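Long-range contacts in uncharacterized protein MJ1460 (Methanocaldococcus jannaschii DSM 2661, PDB 2OSD), which is of unknown function but carries a zinc-bound V4R domain, a type of domain thought to bind small molecules: residues 14-19 with 61-66; 51-56 with 117-122; 70-75 with 84-89; 100-105 with 151-156. The protein carries 3 engineered substitutions. One frame throughout, in Å; residues are numbered along the deposited sequence. Where two conformers were deposited one is given.

Contact 1: residues 14-19 with 61-66. With EDO (1,2-ethanediol), chain G.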
# COMPACT_ATOMS: atom_id res chain seq x y z
N GLU A 14 -2.02 -1.85 15.90
CA GLU A 14 -3.33 -1.77 16.56
C GLU A 14 -4.46 -1.69 15.56
O GLU A 14 -5.50 -2.29 15.76
CB GLU A 14 -3.38 -0.55 17.49
CG GLU A 14 -2.42 -0.68 18.67
CD GLU A 14 -2.56 0.44 19.73
OE1 GLU A 14 -2.74 1.63 19.36
OE2 GLU A 14 -2.45 0.11 20.94
N ALA A 15 -4.25 -0.95 14.47
CA ALA A 15 -5.25 -0.75 13.46
C ALA A 15 -5.66 -2.06 12.82
O ALA A 15 -6.84 -2.28 12.58
CB ALA A 15 -4.72 0.19 12.39
N ILE A 16 -4.70 -2.90 12.50
CA ILE A 16 -5.02 -4.15 11.85
C ILE A 16 -5.76 -5.15 12.78
O ILE A 16 -6.46 -6.03 12.28
CB ILE A 16 -3.81 -4.81 11.12
CG1 ILE A 16 -2.70 -5.15 12.09
CG2 ILE A 16 -3.28 -3.91 10.01
CD1 ILE A 16 -1.90 -6.32 11.58
N ARG A 17 -5.66 -4.95 14.10
CA ARG A 17 -6.47 -5.70 15.08
C ARG A 17 -7.87 -5.14 15.33
O ARG A 17 -8.68 -5.76 16.03
CB ARG A 17 -5.80 -5.71 16.47
CG ARG A 17 -4.34 -6.09 16.54
CD ARG A 17 -4.10 -7.43 15.91
NE ARG A 17 -2.68 -7.69 15.75
CZ ARG A 17 -2.16 -8.41 14.76
NH1 ARG A 17 -2.95 -8.94 13.81
NH2 ARG A 17 -0.83 -8.60 14.72
N ASN A 18 -8.13 -3.93 14.84
CA ASN A 18 -9.36 -3.24 15.14
C ASN A 18 -10.16 -3.17 13.84
O ASN A 18 -9.80 -2.49 12.91
CB ASN A 18 -9.04 -1.87 15.75
CG ASN A 18 -10.26 -1.16 16.30
OD1 ASN A 18 -11.32 -1.18 15.69
ND2 ASN A 18 -10.10 -0.52 17.45
N GLU A 19 -11.25 -3.91 13.78
CA GLU A 19 -12.04 -4.00 12.58
C GLU A 19 -12.78 -2.70 12.33
O GLU A 19 -13.12 -2.41 11.22
CB GLU A 19 -13.05 -5.14 12.73
CG GLU A 19 -13.41 -5.88 11.43
CD GLU A 19 -14.72 -6.68 11.54
OE1 GLU A 19 -14.88 -7.46 12.52
OE2 GLU A 19 -15.58 -6.53 10.63
N GLY A 61 1.57 -11.78 6.37
CA GLY A 61 0.57 -12.73 6.85
C GLY A 61 0.83 -13.15 8.28
O GLY A 61 -0.08 -13.50 9.03
N LYS A 62 2.10 -13.14 8.68
CA LYS A 62 2.42 -13.41 10.06
C LYS A 62 1.79 -12.35 10.92
O LYS A 62 1.31 -12.60 12.03
CB LYS A 62 3.92 -13.40 10.29
CG LYS A 62 4.26 -13.78 11.73
CD LYS A 62 5.74 -13.65 12.11
CE LYS A 62 6.64 -14.51 11.21
NZ LYS A 62 7.92 -14.84 11.91
N MSE A 63 1.82 -11.13 10.40
CA MSE A 63 1.43 -9.98 11.16
C MSE A 63 -0.07 -9.86 11.20
O MSE A 63 -0.60 -9.44 12.21
CB MSE A 63 2.03 -8.72 10.57
CG MSE A 63 2.26 -7.71 11.60
SE MSE A 63 3.96 -8.06 12.39
CE MSE A 63 4.68 -7.12 10.80
N LEU A 64 -0.75 -10.26 10.13
CA LEU A 64 -2.21 -10.35 10.15
C LEU A 64 -2.70 -11.39 11.18
O LEU A 64 -3.75 -11.22 11.77
CB LEU A 64 -2.77 -10.71 8.78
CG LEU A 64 -2.53 -9.86 7.55
CD1 LEU A 64 -3.13 -10.62 6.38
CD2 LEU A 64 -3.17 -8.46 7.67
N SER A 65 -1.92 -12.46 11.36
CA SER A 65 -2.15 -13.54 12.35
C SER A 65 -3.61 -13.88 12.55
O SER A 65 -4.15 -13.65 13.62
CB SER A 65 -1.49 -13.23 13.71
OG SER A 65 -1.78 -14.24 14.69
N PRO A 66 -4.25 -14.47 11.53
CA PRO A 66 -5.64 -14.88 11.70
C PRO A 66 -5.74 -16.10 12.64
O PRO A 66 -4.79 -16.85 12.77
CB PRO A 66 -6.07 -15.21 10.28
CG PRO A 66 -4.79 -15.65 9.60
CD PRO A 66 -3.73 -14.79 10.18
C1 EDO G . -3.26 -16.31 16.34
O1 EDO G . -3.50 -17.22 15.24
C2 EDO G . -4.35 -15.23 16.41
O2 EDO G . -3.80 -13.92 16.22
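The guanidinium of Arg17 turns its edge to the last turn of helix 53-64, with Met63 O and Leu64 O near its plane, while the CD1 methyl of Ile16 lies over one face, off its centre. This is an arginine closing the C-terminal end of a helix, reached from the end of helix 9-17. Met63, modelled as selenomethionine, is held through its carbonyl: Arg17 NH2 donates to Met63 O at 2.7 Å and Arg17 NH1 to the same oxygen at 2.9 Å, both from within the carbonyl plane. A weak bond of 3.2 Å from Arg17 NH1 to Leu64 O adds a second carbonyl to the grip. A bend at chi2 (-55°) swings the arginine chain across to these oxygens. Its positive charge would probably be favoured at the negative end of the helix dipole. Beside it, Ile16 CD1 packs 4.4 Å from Met63 CG, and the second subunit adds its Leu35 against Ile16 and its Val39 against Met63. The chain leaves the helix at Ser65 with positive phi. Ser65 OG is hydrogen-bonded to Glu130, and a 1,2-ethanediol, probably from the crystallisation liquor, donates from its O2 to Ser65 O at 2.6 Å.

Contact 2: residues 51-56 with 117-122. With ZN (zinc ion), chain E.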
# COMPACT_ATOMS: atom_id res chain seq x y z
N THR A 51 15.54 -8.75 -0.76
CA THR A 51 14.50 -9.69 -0.26
C THR A 51 13.60 -9.95 -1.49
O THR A 51 13.93 -9.49 -2.58
CB THR A 51 13.65 -9.05 0.92
OG1 THR A 51 12.88 -10.04 1.61
CG2 THR A 51 12.69 -7.96 0.41
N SER A 52 12.46 -10.63 -1.33
CA SER A 52 11.48 -10.81 -2.41
C SER A 52 10.10 -10.47 -1.92
O SER A 52 9.89 -10.35 -0.72
CB SER A 52 11.48 -12.25 -2.93
OG SER A 52 10.60 -13.10 -2.21
N LEU A 53 9.14 -10.35 -2.85
CA LEU A 53 7.74 -10.06 -2.52
C LEU A 53 7.01 -11.23 -1.84
O LEU A 53 6.11 -11.02 -1.02
CB LEU A 53 6.96 -9.64 -3.77
CG LEU A 53 6.79 -8.14 -4.14
CD1 LEU A 53 6.00 -8.03 -5.47
CD2 LEU A 53 6.12 -7.28 -3.07
N TYR A 54 7.35 -12.45 -2.20
CA TYR A 54 6.79 -13.61 -1.52
C TYR A 54 7.15 -13.51 -0.04
O TYR A 54 6.25 -13.54 0.81
CB TYR A 54 7.32 -14.93 -2.13
CG TYR A 54 6.77 -16.18 -1.45
CD1 TYR A 54 5.49 -16.67 -1.72
CD2 TYR A 54 7.54 -16.87 -0.52
CE1 TYR A 54 5.00 -17.83 -1.08
CE2 TYR A 54 7.07 -17.99 0.10
CZ TYR A 54 5.81 -18.47 -0.17
OH TYR A 54 5.41 -19.61 0.50
N GLU A 55 8.45 -13.32 0.24
CA GLU A 55 8.97 -13.18 1.61
C GLU A 55 8.31 -12.04 2.41
O GLU A 55 8.08 -12.18 3.61
CB GLU A 55 10.49 -13.02 1.59
CG GLU A 55 11.22 -14.27 1.06
CD GLU A 55 12.75 -14.20 1.10
OE1 GLU A 55 13.30 -13.10 1.29
OE2 GLU A 55 13.40 -15.26 0.95
N ILE A 56 7.97 -10.94 1.74
CA ILE A 56 7.29 -9.83 2.38
C ILE A 56 5.84 -10.19 2.71
O ILE A 56 5.37 -9.96 3.82
CB ILE A 56 7.38 -8.54 1.51
CG1 ILE A 56 8.77 -7.92 1.68
CG2 ILE A 56 6.28 -7.54 1.88
CD1 ILE A 56 9.15 -7.06 0.56
N HIS A 117 0.59 -13.09 -8.60
CA HIS A 117 0.30 -12.90 -7.16
C HIS A 117 1.28 -13.49 -6.14
O HIS A 117 0.91 -14.23 -5.25
CB HIS A 117 -1.15 -13.30 -6.86
CG HIS A 117 -2.15 -12.41 -7.52
ND1 HIS A 117 -2.91 -12.80 -8.60
CD2 HIS A 117 -2.48 -11.12 -7.29
CE1 HIS A 117 -3.70 -11.81 -8.97
NE2 HIS A 117 -3.45 -10.77 -8.20
N ASP A 118 2.55 -13.13 -6.29
CA ASP A 118 3.58 -13.62 -5.39
C ASP A 118 3.39 -13.15 -3.97
O ASP A 118 3.59 -13.89 -3.01
CB ASP A 118 4.94 -13.16 -5.86
CG ASP A 118 5.40 -13.86 -7.10
OD1 ASP A 118 4.56 -14.51 -7.77
OD2 ASP A 118 6.61 -13.73 -7.41
N PHE A 119 3.02 -11.88 -3.83
CA PHE A 119 2.84 -11.29 -2.54
C PHE A 119 1.72 -11.99 -1.79
O PHE A 119 1.93 -12.43 -0.67
CB PHE A 119 2.61 -9.78 -2.69
CG PHE A 119 2.21 -9.10 -1.43
CD1 PHE A 119 3.06 -9.05 -0.36
CD2 PHE A 119 0.99 -8.47 -1.33
CE1 PHE A 119 2.69 -8.42 0.80
CE2 PHE A 119 0.63 -7.85 -0.16
CZ PHE A 119 1.48 -7.81 0.88
N ILE A 120 0.54 -12.10 -2.40
CA ILE A 120 -0.57 -12.91 -1.86
C ILE A 120 -0.18 -14.37 -1.51
O ILE A 120 -0.64 -14.91 -0.51
CB ILE A 120 -1.82 -12.86 -2.81
CG1 ILE A 120 -2.58 -11.53 -2.65
CG2 ILE A 120 -2.82 -14.01 -2.56
CD1 ILE A 120 -3.70 -11.32 -3.73
N ALA A 121 0.64 -15.04 -2.31
CA ALA A 121 1.09 -16.43 -1.99
C ALA A 121 1.81 -16.48 -0.66
O ALA A 121 1.61 -17.39 0.12
CB ALA A 121 2.01 -17.00 -3.10
N GLY A 122 2.66 -15.49 -0.41
CA GLY A 122 3.37 -15.35 0.87
C GLY A 122 2.45 -15.09 2.04
O GLY A 122 2.63 -15.65 3.13
ZN ZN E . -3.17 -14.72 -9.49
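A close helix-helix crossing through a glycine joins the first turns of helices 53-64 and 118-132, with Tyr54 laid against Gly122. Since Gly122 has no beta carbon, the CA atoms of Tyr54 and Gly122 approach to 4.5 Å. Two CA-H...O contacts run in opposite directions across the interface, from Gly122 CA to Tyr54 O (3.4 Å) and from Tyr54 CA to Asp118 O (3.5 Å). With CG anti to the backbone N (chi1 180°), the Tyr54 ring reaches over Gly122 and takes Gly122 CA on one face, a CH-pi contact 3.9 Å from the ring centroid. Ala121 CB meets the same ring at its edge, 3.7 Å from Tyr54 CE1, and Tyr54 OH is hydrogen-bonded to Val138 N. Helix 118-132 belongs to the V4R domain, and its N-cap residue His117 binds the zinc ion through ND1 (2.1 Å), together with Glu140, Cys143 and Cys151. With an alanine in place of Tyr54, Gly122 CA would probably lose its aromatic cover and Val138 N its bond to the hydroxyl. On the other flank Phe119 presents a ring edge to Leu53 O, and its CE1 packs 3.9 Å from Ile56 CG2. Phe60 makes an edge-to-face pair with the Phe119 ring, which Phe36 of the second subunit also touches.

Contact 3: residues 70-75 with 84-89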
# COMPACT_ATOMS: atom_id res chain seq x y z
N GLU A 70 -11.60 -19.36 8.71
CA GLU A 70 -12.69 -18.41 8.52
C GLU A 70 -12.26 -16.94 8.70
O GLU A 70 -12.72 -16.04 7.99
CB GLU A 70 -13.89 -18.75 9.42
CG GLU A 70 -15.26 -18.57 8.74
CD GLU A 70 -15.45 -19.44 7.48
OE1 GLU A 70 -14.69 -20.42 7.24
OE2 GLU A 70 -16.39 -19.15 6.71
N GLU A 71 -11.37 -16.70 9.64
CA GLU A 71 -10.86 -15.36 9.85
C GLU A 71 -9.91 -14.97 8.72
O GLU A 71 -9.96 -13.80 8.28
CB GLU A 71 -10.17 -15.24 11.21
CG GLU A 71 -9.91 -13.78 11.62
CD GLU A 71 -9.20 -13.64 12.97
OE1 GLU A 71 -9.23 -14.62 13.77
OE2 GLU A 71 -8.63 -12.55 13.21
N LEU A 72 -9.07 -15.91 8.26
CA LEU A 72 -8.30 -15.72 7.00
C LEU A 72 -9.23 -15.32 5.82
O LEU A 72 -8.95 -14.35 5.11
CB LEU A 72 -7.40 -16.96 6.68
CG LEU A 72 -6.57 -16.93 5.36
CD1 LEU A 72 -5.46 -15.86 5.30
CD2 LEU A 72 -5.94 -18.23 5.09
N LYS A 73 -10.36 -15.97 5.64
CA LYS A 73 -11.29 -15.54 4.57
C LYS A 73 -11.79 -14.11 4.78
O LYS A 73 -11.75 -13.29 3.85
CB LYS A 73 -12.45 -16.52 4.41
CG LYS A 73 -12.01 -17.94 4.01
CD LYS A 73 -13.14 -18.90 4.11
CE LYS A 73 -12.78 -20.26 3.60
NZ LYS A 73 -13.94 -21.21 3.77
N LYS A 74 -12.22 -13.79 6.01
CA LYS A 74 -12.72 -12.44 6.37
C LYS A 74 -11.66 -11.37 6.21
O LYS A 74 -11.94 -10.27 5.72
CB LYS A 74 -13.25 -12.41 7.84
N ILE A 75 -10.42 -11.66 6.62
CA ILE A 75 -9.33 -10.69 6.42
C ILE A 75 -9.10 -10.39 4.94
O ILE A 75 -8.80 -9.25 4.59
CB ILE A 75 -7.99 -11.10 7.11
CG1 ILE A 75 -8.17 -11.19 8.62
CG2 ILE A 75 -6.93 -10.08 6.84
CD1 ILE A 75 -6.93 -11.69 9.38
N LEU A 84 -11.45 -16.08 -1.04
CA LEU A 84 -10.62 -17.29 -0.92
C LEU A 84 -11.48 -18.52 -0.71
O LEU A 84 -12.32 -18.52 0.17
CB LEU A 84 -9.68 -17.21 0.29
CG LEU A 84 -8.37 -16.42 0.30
CD1 LEU A 84 -7.88 -16.44 1.73
CD2 LEU A 84 -7.34 -17.03 -0.63
N GLU A 85 -11.25 -19.56 -1.50
CA GLU A 85 -11.90 -20.84 -1.29
C GLU A 85 -10.89 -21.78 -0.65
O GLU A 85 -9.78 -21.96 -1.16
CB GLU A 85 -12.46 -21.41 -2.60
CG GLU A 85 -13.65 -20.60 -3.18
CD GLU A 85 -13.34 -19.87 -4.49
OE1 GLU A 85 -12.87 -20.54 -5.43
OE2 GLU A 85 -13.61 -18.64 -4.58
N ILE A 86 -11.27 -22.34 0.50
CA ILE A 86 -10.39 -23.24 1.25
C ILE A 86 -11.26 -24.30 1.88
O ILE A 86 -12.20 -23.95 2.58
CB ILE A 86 -9.64 -22.51 2.39
CG1 ILE A 86 -8.86 -21.30 1.87
CG2 ILE A 86 -8.71 -23.47 3.04
CD1 ILE A 86 -8.10 -20.48 2.93
N ASP A 87 -10.97 -25.57 1.64
CA ASP A 87 -11.77 -26.65 2.23
C ASP A 87 -11.18 -27.02 3.61
O ASP A 87 -10.16 -27.71 3.71
CB ASP A 87 -11.82 -27.86 1.28
CG ASP A 87 -12.71 -29.01 1.82
OD1 ASP A 87 -13.01 -29.05 3.03
OD2 ASP A 87 -13.09 -29.89 1.00
N GLU A 88 -11.83 -26.53 4.66
CA GLU A 88 -11.39 -26.78 6.04
C GLU A 88 -11.44 -28.27 6.34
O GLU A 88 -10.49 -28.82 6.91
CB GLU A 88 -12.29 -26.06 7.05
CG GLU A 88 -11.98 -24.60 7.33
CD GLU A 88 -12.42 -24.19 8.74
OE1 GLU A 88 -11.81 -24.67 9.73
OE2 GLU A 88 -13.39 -23.40 8.86
N ASN A 89 -12.55 -28.91 5.98
CA ASN A 89 -12.74 -30.35 6.24
C ASN A 89 -11.54 -31.17 5.75
O ASN A 89 -11.03 -32.03 6.48
CB ASN A 89 -14.05 -30.87 5.61
CG ASN A 89 -15.21 -29.86 5.72
O HOH W 1 -11.93 -14.09 1.17
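A water molecule links Lys73 to Leu84, donating to Lys73 O at 2.8 Å and accepting from Leu84 N at 3.0 Å. It ties helix 69-79 to strand 83-85, an outermost strand of the antiparallel sheet within this chain, whose other side is paired with strand 98-103. The Lys73 side chain runs toward Ile86. Extended beyond CG, with chi2 to chi4 all near 180°, its methylenes pass Leu84 O and bring CE to 4.0 Å from Ile86 CB. At the tip, Lys73 NZ gives a weak hydrogen bond to Ile86 O (3.5 Å) and a long salt bridge to Glu70 OE1 one helical turn back (3.6 Å). Beneath this polar strip lies an apolar layer. Leu72, its CG anti to the backbone N (chi1 178°), crosses both Leu84 and Ile86 at about right angles, with Leu72 CG 3.9 Å from Leu84 CD1 and Leu72 CD2 3.8 Å from Ile86 CD1. Leu124 of helix 118-132 packs against both Leu72 and Leu84. Replaced by an alanine, Lys73 would probably leave Glu70 without the ammonium that faces it at long range and uncover the carbonyls of Leu84 and Ile86. Glu70 OE1 and Glu88 OE2 stand 3.6 Å apart with their carboxylate planes 30° from one another. Such closeness of like charges is likely to be unfavourable and may raise the proton affinity of one carboxylate, an effect that the neighbouring ammonium of Lys73 would partly offset.

Contact 4: residues 100-105 with 151-156. With ZN (zinc ion), chain E.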
# COMPACT_ATOMS: atom_id res chain seq x y z
N ILE A 100 -5.82 -23.84 -2.71
CA ILE A 100 -6.58 -22.69 -2.33
C ILE A 100 -6.87 -21.86 -3.60
O ILE A 100 -5.97 -21.55 -4.38
CB ILE A 100 -5.79 -21.83 -1.32
CG1 ILE A 100 -5.51 -22.62 -0.03
CG2 ILE A 100 -6.53 -20.51 -1.00
CD1 ILE A 100 -4.72 -21.85 1.02
N LYS A 101 -8.13 -21.49 -3.79
CA LYS A 101 -8.50 -20.68 -4.93
C LYS A 101 -8.79 -19.27 -4.45
O LYS A 101 -9.11 -19.06 -3.29
CB LYS A 101 -9.69 -21.30 -5.65
CG LYS A 101 -9.41 -22.75 -6.11
CD LYS A 101 -10.65 -23.40 -6.66
CE LYS A 101 -10.32 -24.37 -7.76
NZ LYS A 101 -11.58 -24.96 -8.31
N LEU A 102 -8.59 -18.29 -5.34
CA LEU A 102 -8.86 -16.91 -5.02
C LEU A 102 -9.63 -16.33 -6.19
O LEU A 102 -9.13 -16.30 -7.31
CB LEU A 102 -7.56 -16.13 -4.77
CG LEU A 102 -7.69 -14.64 -4.41
CD1 LEU A 102 -8.54 -14.38 -3.17
CD2 LEU A 102 -6.32 -14.05 -4.22
N SER A 103 -10.87 -15.92 -5.92
CA SER A 103 -11.72 -15.29 -6.92
C SER A 103 -11.65 -13.80 -6.69
O SER A 103 -11.53 -13.37 -5.56
CB SER A 103 -13.18 -15.71 -6.76
OG SER A 103 -13.34 -17.04 -7.16
N ASN A 104 -11.76 -13.04 -7.78
CA ASN A 104 -11.85 -11.61 -7.73
C ASN A 104 -10.65 -11.02 -7.00
O ASN A 104 -10.82 -10.24 -6.07
CB ASN A 104 -13.18 -11.24 -7.07
CG ASN A 104 -13.53 -9.77 -7.26
OD1 ASN A 104 -13.68 -9.30 -8.39
ND2 ASN A 104 -13.64 -9.05 -6.14
N PRO A 105 -9.43 -11.39 -7.41
CA PRO A 105 -8.24 -10.90 -6.72
C PRO A 105 -7.86 -9.52 -7.23
O PRO A 105 -8.47 -9.04 -8.14
CB PRO A 105 -7.19 -11.92 -7.16
CG PRO A 105 -7.60 -12.26 -8.57
CD PRO A 105 -9.08 -12.29 -8.54
N CYS A 151 -7.39 -17.53 -9.38
CA CYS A 151 -6.04 -17.87 -9.03
C CYS A 151 -6.05 -19.17 -8.23
O CYS A 151 -6.89 -19.36 -7.35
CB CYS A 151 -5.39 -16.74 -8.24
SG CYS A 151 -5.09 -15.30 -9.30
N VAL A 152 -5.13 -20.08 -8.55
CA VAL A 152 -5.03 -21.35 -7.85
C VAL A 152 -3.62 -21.48 -7.27
O VAL A 152 -2.62 -21.28 -7.97
CB VAL A 152 -5.36 -22.52 -8.77
CG1 VAL A 152 -5.20 -23.84 -8.03
CG2 VAL A 152 -6.78 -22.35 -9.29
N PHE A 153 -3.57 -21.78 -5.97
CA PHE A 153 -2.34 -21.81 -5.19
C PHE A 153 -2.19 -23.17 -4.60
O PHE A 153 -3.10 -23.59 -3.91
CB PHE A 153 -2.47 -20.85 -4.02
CG PHE A 153 -2.64 -19.40 -4.41
CD1 PHE A 153 -1.54 -18.58 -4.55
CD2 PHE A 153 -3.89 -18.87 -4.57
CE1 PHE A 153 -1.68 -17.25 -4.88
CE2 PHE A 153 -4.04 -17.52 -4.91
CZ PHE A 153 -2.93 -16.72 -5.06
N GLU A 154 -1.07 -23.86 -4.85
CA GLU A 154 -0.81 -25.15 -4.21
C GLU A 154 0.00 -24.93 -2.92
O GLU A 154 0.96 -24.17 -2.91
CB GLU A 154 -0.12 -26.13 -5.18
CG GLU A 154 1.40 -25.96 -5.34
CD GLU A 154 2.03 -26.96 -6.32
OE2 GLU A 154 2.97 -26.54 -7.04
N VAL A 155 -0.40 -25.60 -1.84
CA VAL A 155 0.16 -25.40 -0.49
C VAL A 155 0.86 -26.70 -0.01
O VAL A 155 0.21 -27.74 0.08
CB VAL A 155 -0.99 -25.00 0.47
CG1 VAL A 155 -0.49 -24.73 1.87
CG2 VAL A 155 -1.70 -23.78 -0.06
N LYS A 156 2.16 -26.65 0.28
CA LYS A 156 2.96 -27.87 0.65
C LYS A 156 3.62 -27.79 2.03
O LYS A 156 3.64 -26.75 2.66
CB LYS A 156 4.06 -28.17 -0.40
CG LYS A 156 3.62 -28.99 -1.61
ZN ZN E . -3.17 -14.72 -9.49
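Cys151 pairs with Leu102 at the start of strand 151-156: Leu102 N donates to Cys151 O at 2.8 Å, and Cys151 N returns a bond to Leu102 O. With SG anti to the carbonyl carbon (chi1 -70°), the cysteine side chain rises beside that of Leu102 and binds the zinc ion through SG at 2.0 Å. This thiolate is what strand 151-156 contributes to the site that His117 also binds, and Pro105 CG packs 4.0 Å from Cys151 SG. Val152 points to the opposite face of the sheet in a non-hydrogen-bonded pair with Lys101; the two side chains lie side by side, Val152 CG2 being 4.1 Å from Lys101 CG. The two strands are the central pair of the chain's four-stranded antiparallel sheet, and both belong to the V4R domain; strand 83-85 lies beyond 98-103 and strand 137-142 beyond 151-156. Phe153 returns to the face of Cys151 and forms a hydrogen-bonded pair with Ile100, whose N donates to Phe153 O (3.0 Å), while Phe153 N donates to Ile100 O. Ile100 O and Leu102 CB both meet the Phe153 ring at its edge: Ile100 O lies in the ring plane, 3.4 Å from Phe153 CD2, and Leu102 CB is 3.8 Å from Phe153 CE2. Helix 118-132 packs on this face, its Ile120 touching both Leu102 and Phe153. Further along, Val155 crosses Ile100 obliquely, with Val155 CG2 3.7 Å from Ile100 CD1, and Leu128 of the same helix also packs on Val155.

Overall arrangement
Contact 4 is the buried centre of the sheet, built on backbone hydrogen bonds; the other three are partly buried. Contact 3 joins it through Glu85, which pairs with Lys101 and reaches Ser103, so both build on the same sheet, but contact 3 ends in charged side chains at the surface. Contacts 1 and 2 share helix 53-64: its first turns pack apolar and aromatic groups against helix 118-132, whereas its last carbonyls are held by an arginine, and both pack against the second subunit, which contacts 3 and 4 reach more lightly. Contacts 2 and 4 meet at the zinc ion and where helix 118-132 lies on the sheet. Contacts 1 and 3 touch through Leu64 and Pro66.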